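Local coordinates for beta-glucanase (Podospora anserina, PDB 4LE4), which probably hydrolyses beta-linked glucans as a family 131 glycoside hydrolase and binds cellotriose in the crystal, at residues Y32-S37 with M77-L82; V207-L212 with E222-S227. All blocks are in the same frame, centred on the assembly; numbering follows the deposited sequence.

Contact 1 of 2, residues Y32-S37 with M77-L82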
ATOM      1  N   TYR A  32      11.042  -1.593   9.510  1.00  9.97           N
ATOM      2  CA  TYR A  32      11.700  -1.910   8.256  1.00 11.36           C
ATOM      3  C   TYR A  32      12.526  -3.186   8.407  1.00 12.35           C
ATOM      4  O   TYR A  32      13.618  -3.177   8.989  1.00 12.45           O
ATOM      5  CB  TYR A  32      12.567  -0.716   7.836  1.00 13.07           C
ATOM      6  CG  TYR A  32      13.267  -0.951   6.517  1.00 13.08           C
ATOM      7  CD1 TYR A  32      12.535  -1.195   5.363  1.00 13.92           C
ATOM      8  CD2 TYR A  32      14.652  -0.995   6.448  1.00 13.57           C
ATOM      9  CE1 TYR A  32      13.177  -1.497   4.142  1.00 14.92           C
ATOM     10  CE2 TYR A  32      15.305  -1.287   5.231  1.00 12.99           C
ATOM     11  CZ  TYR A  32      14.556  -1.539   4.100  1.00 13.58           C
ATOM     12  OH  TYR A  32      15.177  -1.862   2.914  1.00 13.52           O
ATOM     13  N   TYR A  33      11.966  -4.314   7.947  1.00 11.31           N
ATOM     14  CA  TYR A  33      12.688  -5.576   8.021  1.00 11.48           C
ATOM     15  C   TYR A  33      12.333  -6.556   6.911  1.00 12.35           C
ATOM     16  O   TYR A  33      13.127  -7.447   6.634  1.00 12.87           O
ATOM     17  CB  TYR A  33      12.529  -6.247   9.393  1.00 12.81           C
ATOM     18  CG  TYR A  33      11.120  -6.708   9.718  1.00 11.16           C
ATOM     19  CD1 TYR A  33      10.214  -5.846  10.328  1.00 14.11           C
ATOM     20  CD2 TYR A  33      10.716  -8.015   9.458  1.00 11.78           C
ATOM     21  CE1 TYR A  33       8.948  -6.261  10.690  1.00 13.42           C
ATOM     22  CE2 TYR A  33       9.446  -8.452   9.806  1.00 12.28           C
ATOM     23  CZ  TYR A  33       8.560  -7.569  10.425  1.00 14.23           C
ATOM     24  OH  TYR A  33       7.279  -7.971  10.744  1.00 14.74           O
ATOM     25  N   ILE A  34      11.179  -6.372   6.255  1.00 10.50           N
ATOM     26  CA  ILE A  34      10.768  -7.263   5.157  1.00 11.41           C
ATOM     27  C   ILE A  34      11.325  -6.686   3.857  1.00 10.46           C
ATOM     28  O   ILE A  34      10.683  -5.893   3.161  1.00  9.92           O
ATOM     29  CB  ILE A  34       9.232  -7.393   5.097  1.00 11.77           C
ATOM     30  CG1 ILE A  34       8.750  -7.910   6.467  1.00 14.82           C
ATOM     31  CG2 ILE A  34       8.786  -8.353   3.949  1.00 10.34           C
ATOM     32  CD1 ILE A  34       7.237  -8.067   6.594  1.00 17.41           C
ATOM     33  N   HIS A  35      12.556  -7.082   3.566  1.00 10.46           N
ATOM     34  CA  HIS A  35      13.257  -6.610   2.380  1.00 11.39           C
ATOM     35  C   HIS A  35      14.378  -7.601   2.100  1.00 11.70           C
ATOM     36  O   HIS A  35      14.684  -8.457   2.937  1.00 11.69           O
ATOM     37  CB  HIS A  35      13.850  -5.201   2.628  1.00 10.28           C
ATOM     38  CG  HIS A  35      14.758  -5.115   3.822  1.00 10.94           C
ATOM     39  ND1 HIS A  35      16.041  -5.626   3.828  1.00 11.68           N
ATOM     40  CD2 HIS A  35      14.565  -4.578   5.054  1.00 10.68           C
ATOM     41  CE1 HIS A  35      16.599  -5.407   5.005  1.00 12.38           C
ATOM     42  NE2 HIS A  35      15.723  -4.772   5.769  1.00 12.04           N
ATOM     43  N   GLY A  36      14.995  -7.454   0.940  1.00 12.27           N
ATOM     44  CA  GLY A  36      16.077  -8.339   0.554  1.00 11.56           C
ATOM     45  C   GLY A  36      17.418  -7.987   1.164  1.00 12.44           C
ATOM     46  O   GLY A  36      17.506  -7.186   2.093  1.00 12.49           O
ATOM     47  N   SER A  37      18.471  -8.554   0.586  1.00 13.73           N
ATOM     48  CA  SER A  37      19.827  -8.386   1.077  1.00 14.56           C
ATOM     49  C   SER A  37      20.529  -7.055   0.770  1.00 14.32           C
ATOM     50  O   SER A  37      21.573  -6.779   1.347  1.00 16.21           O
ATOM     51  CB  SER A  37      20.685  -9.563   0.563  1.00 16.32           C
ATOM     52  OG  SER A  37      20.775  -9.545  -0.857  1.00 19.75           O
ATOM     53  N   MET A  77       8.996 -15.507  -3.167  1.00 14.53           N
ATOM     54  CA  MET A  77       8.168 -14.367  -3.604  1.00 15.72           C
ATOM     55  C   MET A  77       9.062 -13.120  -3.385  1.00 11.63           C
ATOM     56  O   MET A  77       9.833 -13.090  -2.419  1.00 11.93           O
ATOM     57  CB  MET A  77       6.924 -14.152  -2.698  1.00 16.71           C
ATOM     58  CG  MET A  77       6.036 -15.343  -2.409  1.00 25.47           C
ATOM     59  SD  MET A  77       6.390 -16.179  -0.838  1.00 31.90           S
ATOM     60  CE  MET A  77       5.565 -15.218   0.328  1.00 30.75           C
ATOM     61  N   ARG A  78       8.975 -12.116  -4.253  1.00 12.43           N
ATOM     62  CA  ARG A  78       9.755 -10.866  -4.056  1.00 12.41           C
ATOM     63  C   ARG A  78       8.920  -9.946  -3.157  1.00 11.60           C
ATOM     64  O   ARG A  78       7.705  -9.844  -3.327  1.00 11.96           O
ATOM     65  CB  ARG A  78       9.981 -10.100  -5.359  1.00 13.69           C
ATOM     66  CG  ARG A  78      10.565 -10.898  -6.477  1.00 19.47           C
ATOM     67  CD  ARG A  78      10.158 -10.249  -7.826  1.00 21.56           C
ATOM     68  NE  ARG A  78      11.225  -9.360  -8.150  1.00 19.05           N
ATOM     69  CZ  ARG A  78      11.332  -8.550  -9.191  1.00 16.12           C
ATOM     70  NH1 ARG A  78      10.390  -8.416 -10.139  1.00 15.61           N
ATOM     71  NH2 ARG A  78      12.478  -7.903  -9.296  1.00 16.57           N
ATOM     72  N   ARG A  79       9.572  -9.257  -2.225  1.00 11.76           N
ATOM     73  CA  ARG A  79       8.856  -8.366  -1.303  1.00  9.55           C
ATOM     74  C   ARG A  79       9.682  -7.173  -0.851  1.00  8.63           C
ATOM     75  O   ARG A  79      10.855  -7.302  -0.601  1.00  8.61           O
ATOM     76  CB  ARG A  79       8.470  -9.115  -0.007  1.00 10.35           C
ATOM     77  CG  ARG A  79       7.684 -10.402  -0.201  1.00 14.37           C
ATOM     78  CD  ARG A  79       7.594 -11.170   1.097  1.00 13.40           C
ATOM     79  NE  ARG A  79       6.591 -10.587   1.970  1.00 14.53           N
ATOM     80  CZ  ARG A  79       6.099 -11.206   3.041  1.00 14.35           C
ATOM     81  NH1 ARG A  79       6.529 -12.425   3.363  1.00 13.21           N
ATOM     82  NH2 ARG A  79       5.184 -10.599   3.781  1.00 11.32           N
ATOM     83  N   THR A  80       9.016  -6.033  -0.708  1.00  9.49           N
ATOM     84  CA  THR A  80       9.606  -4.819  -0.145  1.00  7.64           C
ATOM     85  C   THR A  80       8.382  -4.251   0.573  1.00  7.15           C
ATOM     86  O   THR A  80       7.437  -3.763  -0.073  1.00  7.19           O
ATOM     87  CB  THR A  80      10.093  -3.796  -1.187  1.00  9.83           C
ATOM     88  OG1 THR A  80      11.191  -4.339  -1.932  1.00 10.79           O
ATOM     89  CG2 THR A  80      10.565  -2.544  -0.476  1.00 10.68           C
ATOM     90  N   GLU A  81       8.394  -4.346   1.892  1.00  7.46           N
ATOM     91  CA  GLU A  81       7.234  -3.898   2.672  1.00  9.03           C
ATOM     92  C   GLU A  81       7.642  -3.156   3.936  1.00  9.43           C
ATOM     93  O   GLU A  81       8.663  -3.469   4.530  1.00 11.91           O
ATOM     94  CB  GLU A  81       6.387  -5.144   3.062  1.00 11.15           C
ATOM     95  CG  GLU A  81       5.852  -5.909   1.859  1.00 15.11           C
ATOM     96  CD  GLU A  81       5.644  -7.401   2.142  1.00 13.67           C
ATOM     97  OE1 GLU A  81       5.356  -7.760   3.320  1.00 16.72           O
ATOM     98  OE2 GLU A  81       5.773  -8.208   1.192  1.00 15.51           O
ATOM     99  N   LEU A  82       6.816  -2.174   4.325  1.00 11.46           N
ATOM    100  CA  LEU A  82       6.981  -1.374   5.523  1.00  9.89           C
ATOM    101  C   LEU A  82       5.729  -1.675   6.355  1.00 10.36           C
ATOM    102  O   LEU A  82       4.649  -1.839   5.801  1.00 11.67           O
ATOM    103  CB  LEU A  82       6.973   0.140   5.193  1.00  9.35           C
ATOM    104  CG  LEU A  82       7.979   0.559   4.114  1.00 11.03           C
ATOM    105  CD1 LEU A  82       7.843   2.029   3.814  1.00 13.39           C
ATOM    106  CD2 LEU A  82       9.367   0.217   4.605  1.00 13.40           C
TER
HETATM  107  O   HOH W   1       9.334  -4.105   6.982  1.00 16.14           O
HETATM  108  O   HOH W   2      13.283  -6.096  -0.802  1.00 11.97           O
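Arg79 meets Ile34 with the flat of its guanidinium: the CG2 methyl of Ile34 sits over one face, toward the rim, 3.7 Å from Arg79 NE. The arginine chain bends at chi3, which sets NE, and the guanidinium grips its near neighbour Glu81 side-on. NE gives a short, almost straight bond to Glu81 OE2 at 2.6 Å, and NH2 reaches Glu81 OE1 at 2.9 Å, while Gln75 takes NH1; with three of its nitrogens engaged, the guanidinium has little freedom to rotate. On the backbone side, Arg79 O accepts from water 2 at 2.7 Å, and that water accepts in turn from Gly36 N. Thr80 points away from residues 32-37, into the interior of the concanavalin A-like beta-sandwich, where its OG1 bonds to Thr65 O and it packs on Ile64 and Leu66 of the opposing sheet. Strand 78-84 lies between 30-34 and 209-211 in its own sheet, antiparallel to both. At Glu81 the chains join directly: its N donates to Ile34 O at 3.0 Å with an N-H...O angle of 167°, nearly in line with the carbonyl. Ile34 is the centre of an inverse gamma turn, and it is this residue's carbonyl that takes the Glu81 N-H. Glu81 OE1, also bonded to His206 ND1, lies 3.5 Å from Ile34 CG2; the same methyl thus packs against both halves of the salt bridge. Water 1, 2.6 Å from Glu81 O, donates to it and accepts from Tyr33 N. Leu82 CD2 then comes obliquely to the Tyr32 ring, 3.6 Å from Tyr32 CD1. One face of the Tyr32 ring is met near the rim by His35 CD2.

Contact 2 of 2, residues V207-L212 with E222-S227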
ATOM      1  N   VAL A 207       2.569  -2.222   4.016  1.00  9.01           N
ATOM      2  CA  VAL A 207       2.578  -1.112   3.068  1.00  8.99           C
ATOM      3  C   VAL A 207       3.724  -1.415   2.148  1.00 10.41           C
ATOM      4  O   VAL A 207       4.905  -1.225   2.482  1.00 12.31           O
ATOM      5  CB  VAL A 207       2.826   0.225   3.779  1.00  8.99           C
ATOM      6  CG1 VAL A 207       2.915   1.389   2.748  1.00 10.96           C
ATOM      7  CG2 VAL A 207       1.708   0.453   4.775  1.00 10.42           C
ATOM      8  N   GLY A 208       3.368  -1.880   0.965  1.00  9.63           N
ATOM      9  CA  GLY A 208       4.392  -2.271   0.032  1.00  7.54           C
ATOM     10  C   GLY A 208       3.830  -3.307  -0.900  1.00  9.16           C
ATOM     11  O   GLY A 208       2.611  -3.403  -1.053  1.00 10.91           O
ATOM     12  N   VAL A 209       4.714  -4.114  -1.480  1.00  9.90           N
ATOM     13  CA  VAL A 209       4.345  -5.078  -2.503  1.00  9.17           C
ATOM     14  C   VAL A 209       5.004  -6.433  -2.376  1.00  9.92           C
ATOM     15  O   VAL A 209       6.178  -6.556  -2.056  1.00  9.18           O
ATOM     16  CB  VAL A 209       4.742  -4.544  -3.926  1.00 10.02           C
ATOM     17  CG1 VAL A 209       4.140  -5.485  -5.035  1.00 12.57           C
ATOM     18  CG2 VAL A 209       4.290  -3.105  -4.121  1.00 13.07           C
ATOM     19  N   LEU A 210       4.215  -7.458  -2.674  1.00 10.24           N
ATOM     20  CA  LEU A 210       4.670  -8.836  -2.675  1.00 10.67           C
ATOM     21  C   LEU A 210       4.347  -9.323  -4.095  1.00  8.44           C
ATOM     22  O   LEU A 210       3.263  -9.068  -4.597  1.00 10.22           O
ATOM     23  CB  LEU A 210       3.897  -9.648  -1.618  1.00  9.72           C
ATOM     24  CG  LEU A 210       4.206 -11.131  -1.379  1.00 12.38           C
ATOM     25  CD1 LEU A 210       3.646 -11.588  -0.054  1.00 13.62           C
ATOM     26  CD2 LEU A 210       3.578 -11.933  -2.497  1.00 11.99           C
ATOM     27  N   GLU A 211       5.300  -9.982  -4.760  1.00  7.74           N
ATOM     28  CA  GLU A 211       5.042 -10.479  -6.113  1.00 10.40           C
ATOM     29  C   GLU A 211       5.320 -11.982  -6.163  1.00 11.51           C
ATOM     30  O   GLU A 211       6.403 -12.429  -5.792  1.00 12.47           O
ATOM     31  CB  GLU A 211       5.947  -9.783  -7.144  1.00 10.84           C
ATOM     32  CG  GLU A 211       5.798 -10.287  -8.603  1.00  8.70           C
ATOM     33  CD  GLU A 211       6.732  -9.568  -9.585  1.00 10.32           C
ATOM     34  OE1 GLU A 211       7.900  -9.322  -9.244  1.00 13.30           O
ATOM     35  OE2 GLU A 211       6.297  -9.234 -10.697  1.00 10.04           O
ATOM     36  N   LEU A 212       4.352 -12.765  -6.619  1.00 13.50           N
ATOM     37  CA  LEU A 212       4.561 -14.214  -6.699  1.00 12.35           C
ATOM     38  C   LEU A 212       5.342 -14.586  -7.948  1.00 13.00           C
ATOM     39  O   LEU A 212       5.293 -13.882  -8.944  1.00 14.67           O
ATOM     40  CB  LEU A 212       3.224 -14.951  -6.760  1.00 15.42           C
ATOM     41  CG  LEU A 212       2.242 -14.859  -5.585  1.00 16.91           C
ATOM     42  CD1 LEU A 212       1.740 -13.443  -5.432  1.00 20.59           C
ATOM     43  CD2 LEU A 212       1.043 -15.778  -5.870  1.00 19.77           C
ATOM     44  N   GLU A 222      10.875  -3.502 -10.864  1.00 11.30           N
ATOM     45  CA  GLU A 222       9.499  -3.018 -10.818  1.00 12.10           C
ATOM     46  C   GLU A 222       9.416  -1.922  -9.775  1.00 10.29           C
ATOM     47  O   GLU A 222       9.842  -2.119  -8.634  1.00 10.87           O
ATOM     48  CB  GLU A 222       8.557  -4.159 -10.454  1.00 13.20           C
ATOM     49  CG  GLU A 222       8.511  -5.221 -11.541  1.00 16.38           C
ATOM     50  CD  GLU A 222       7.594  -6.378 -11.208  1.00 18.77           C
ATOM     51  OE1 GLU A 222       6.676  -6.171 -10.394  1.00 20.87           O
ATOM     52  OE2 GLU A 222       7.786  -7.486 -11.766  1.00 16.77           O
ATOM     53  N   ASP A 223       8.876  -0.781 -10.182  1.00 10.11           N
ATOM     54  CA  ASP A 223       8.749   0.386  -9.310  1.00 11.48           C
ATOM     55  C   ASP A 223       7.280   0.710  -9.014  1.00 10.46           C
ATOM     56  O   ASP A 223       6.451   0.741  -9.920  1.00 12.22           O
ATOM     57  CB  ASP A 223       9.376   1.628  -9.963  1.00 11.45           C
ATOM     58  CG  ASP A 223      10.912   1.536 -10.118  1.00 13.35           C
ATOM     59  OD1 ASP A 223      11.583   0.901  -9.264  1.00 12.76           O
ATOM     60  OD2 ASP A 223      11.458   2.135 -11.087  1.00 15.84           O
ATOM     61  N   PHE A 224       6.987   1.007  -7.747  1.00 10.94           N
ATOM     62  CA  PHE A 224       5.634   1.369  -7.303  1.00 11.80           C
ATOM     63  C   PHE A 224       5.772   2.677  -6.530  1.00  9.24           C
ATOM     64  O   PHE A 224       6.642   2.799  -5.695  1.00 12.61           O
ATOM     65  CB  PHE A 224       5.082   0.274  -6.391  1.00 11.12           C
ATOM     66  CG  PHE A 224       5.085  -1.103  -7.024  1.00 11.53           C
ATOM     67  CD1 PHE A 224       6.253  -1.842  -7.101  1.00 11.84           C
ATOM     68  CD2 PHE A 224       3.910  -1.638  -7.551  1.00 13.74           C
ATOM     69  CE1 PHE A 224       6.269  -3.116  -7.699  1.00 14.48           C
ATOM     70  CE2 PHE A 224       3.905  -2.906  -8.151  1.00 13.64           C
ATOM     71  CZ  PHE A 224       5.070  -3.641  -8.227  1.00 14.17           C
ATOM     72  N   TYR A 225       4.898   3.633  -6.796  1.00  8.67           N
ATOM     73  CA  TYR A 225       4.967   4.956  -6.172  1.00  8.43           C
ATOM     74  C   TYR A 225       3.859   5.092  -5.164  1.00  9.62           C
ATOM     75  O   TYR A 225       2.728   4.736  -5.447  1.00  8.05           O
ATOM     76  CB  TYR A 225       4.848   6.014  -7.257  1.00  9.81           C
ATOM     77  CG  TYR A 225       6.002   5.876  -8.217  1.00 10.70           C
ATOM     78  CD1 TYR A 225       7.178   6.593  -8.019  1.00 13.28           C
ATOM     79  CD2 TYR A 225       5.952   4.959  -9.275  1.00 11.83           C
ATOM     80  CE1 TYR A 225       8.296   6.406  -8.849  1.00 14.91           C
ATOM     81  CE2 TYR A 225       7.050   4.760 -10.110  1.00 11.75           C
ATOM     82  CZ  TYR A 225       8.230   5.491  -9.894  1.00 14.88           C
ATOM     83  OH  TYR A 225       9.334   5.343 -10.720  1.00 13.10           O
ATOM     84  N   TRP A 226       4.199   5.601  -3.990  1.00  7.65           N
ATOM     85  CA  TRP A 226       3.229   5.697  -2.891  1.00  6.88           C
ATOM     86  C   TRP A 226       3.261   7.050  -2.208  1.00  8.35           C
ATOM     87  O   TRP A 226       4.339   7.637  -2.077  1.00  8.98           O
ATOM     88  CB  TRP A 226       3.608   4.703  -1.785  1.00  8.12           C
ATOM     89  CG  TRP A 226       3.621   3.269  -2.163  1.00 10.45           C
ATOM     90  CD1 TRP A 226       4.521   2.627  -2.997  1.00  5.88           C
ATOM     91  CD2 TRP A 226       2.699   2.288  -1.729  1.00  9.13           C
ATOM     92  NE1 TRP A 226       4.193   1.303  -3.102  1.00 10.31           N
ATOM     93  CE2 TRP A 226       3.081   1.059  -2.332  1.00 11.03           C
ATOM     94  CE3 TRP A 226       1.575   2.316  -0.889  1.00  9.26           C
ATOM     95  CZ2 TRP A 226       2.380  -0.137  -2.117  1.00 10.27           C
ATOM     96  CZ3 TRP A 226       0.873   1.116  -0.680  1.00 10.91           C
ATOM     97  CH2 TRP A 226       1.283  -0.085  -1.291  1.00 10.85           C
ATOM     98  N   SER A 227       2.102   7.519  -1.736  1.00  9.55           N
ATOM     99  CA  SER A 227       2.068   8.753  -0.940  1.00  8.67           C
ATOM    100  C   SER A 227       0.777   8.743  -0.129  1.00  8.95           C
ATOM    101  O   SER A 227      -0.061   7.860  -0.313  1.00  6.02           O
ATOM    102  CB  SER A 227       2.158  10.019  -1.811  1.00  5.48           C
ATOM    103  OG  SER A 227       1.082  10.175  -2.702  1.00  8.19           O
TER
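Phe224 holds CG anti to its carbonyl carbon (chi1 -56°), and Val209 holds CG2 anti to its own carbonyl carbon; the first torsion places the root of the phenyl ring, the second the methyl that meets it. They meet in the core of a concanavalin A-like beta-sandwich, where strand 209-211 of one sheet faces strand 222-227 of the other, the two axes 10.0 Å apart at closest approach and running nearly antiparallel. Contact between the sheets is therefore made by side chains. Val209 CG2 stands over the centre of the Phe224 ring in a CH-pi contact, 3.7 Å from the centroid and 13° off the normal, while Val209 CG1 comes to 3.8 Å from Phe224 CZ. The same CG2 touches the edge of the Trp226 indole, close to its plane, at 4.1 Å from Trp226 CZ2, so one methyl serves two aromatic residues. Trp226 reaches across to the corner at Gly208, whose backbone angles call for glycine. There Trp226 CZ2 approaches Gly208 O to 3.4 Å and CH2 approaches Gly208 N to 3.6 Å, so the six-membered part of the indole packs directly against main chain. Beyond the corner Val207 CG1 lies obliquely to the indole, 4.0 Å from Trp226 CE3. Leu101, Ile64 and Ile117 also pack on Trp226. At the other end of the contact Glu211 and Glu222, both extended beyond CG, reach toward each other tip to tip with their carboxylate planes 82° apart. Glu211 OE1 is in a salt bridge with Arg78 NH1, and Glu222 OE1 is hydrogen-bonded to His115 NE2. One of the two buried acid groups probably holds a proton, for between the tips Glu211 OE2 lies just 2.5 Å from Glu222 OE2.

From the N terminus, the chain passes strand 2-6 before it reaches strand 30-34, leaves that at residue 35 and returns on strand 78-84, where contact 1 closes a loop of 39 residues. Well over a hundred residues later, contact 2 closes a much shorter one, the nine residues joining 207-212 to 222-227. The two lie in series along the chain and neither encloses nor crosses the other. Contact 1 works within a single sheet, pairing neighbours; contact 2 spans from that sheet to the facing one. Strand 78-84 connects them by pairing with 209-211, and a probable hydrogen bond joins Leu82 O to Val207 N, ahead of the corner at residue 208. Their centres are about 10 Å apart.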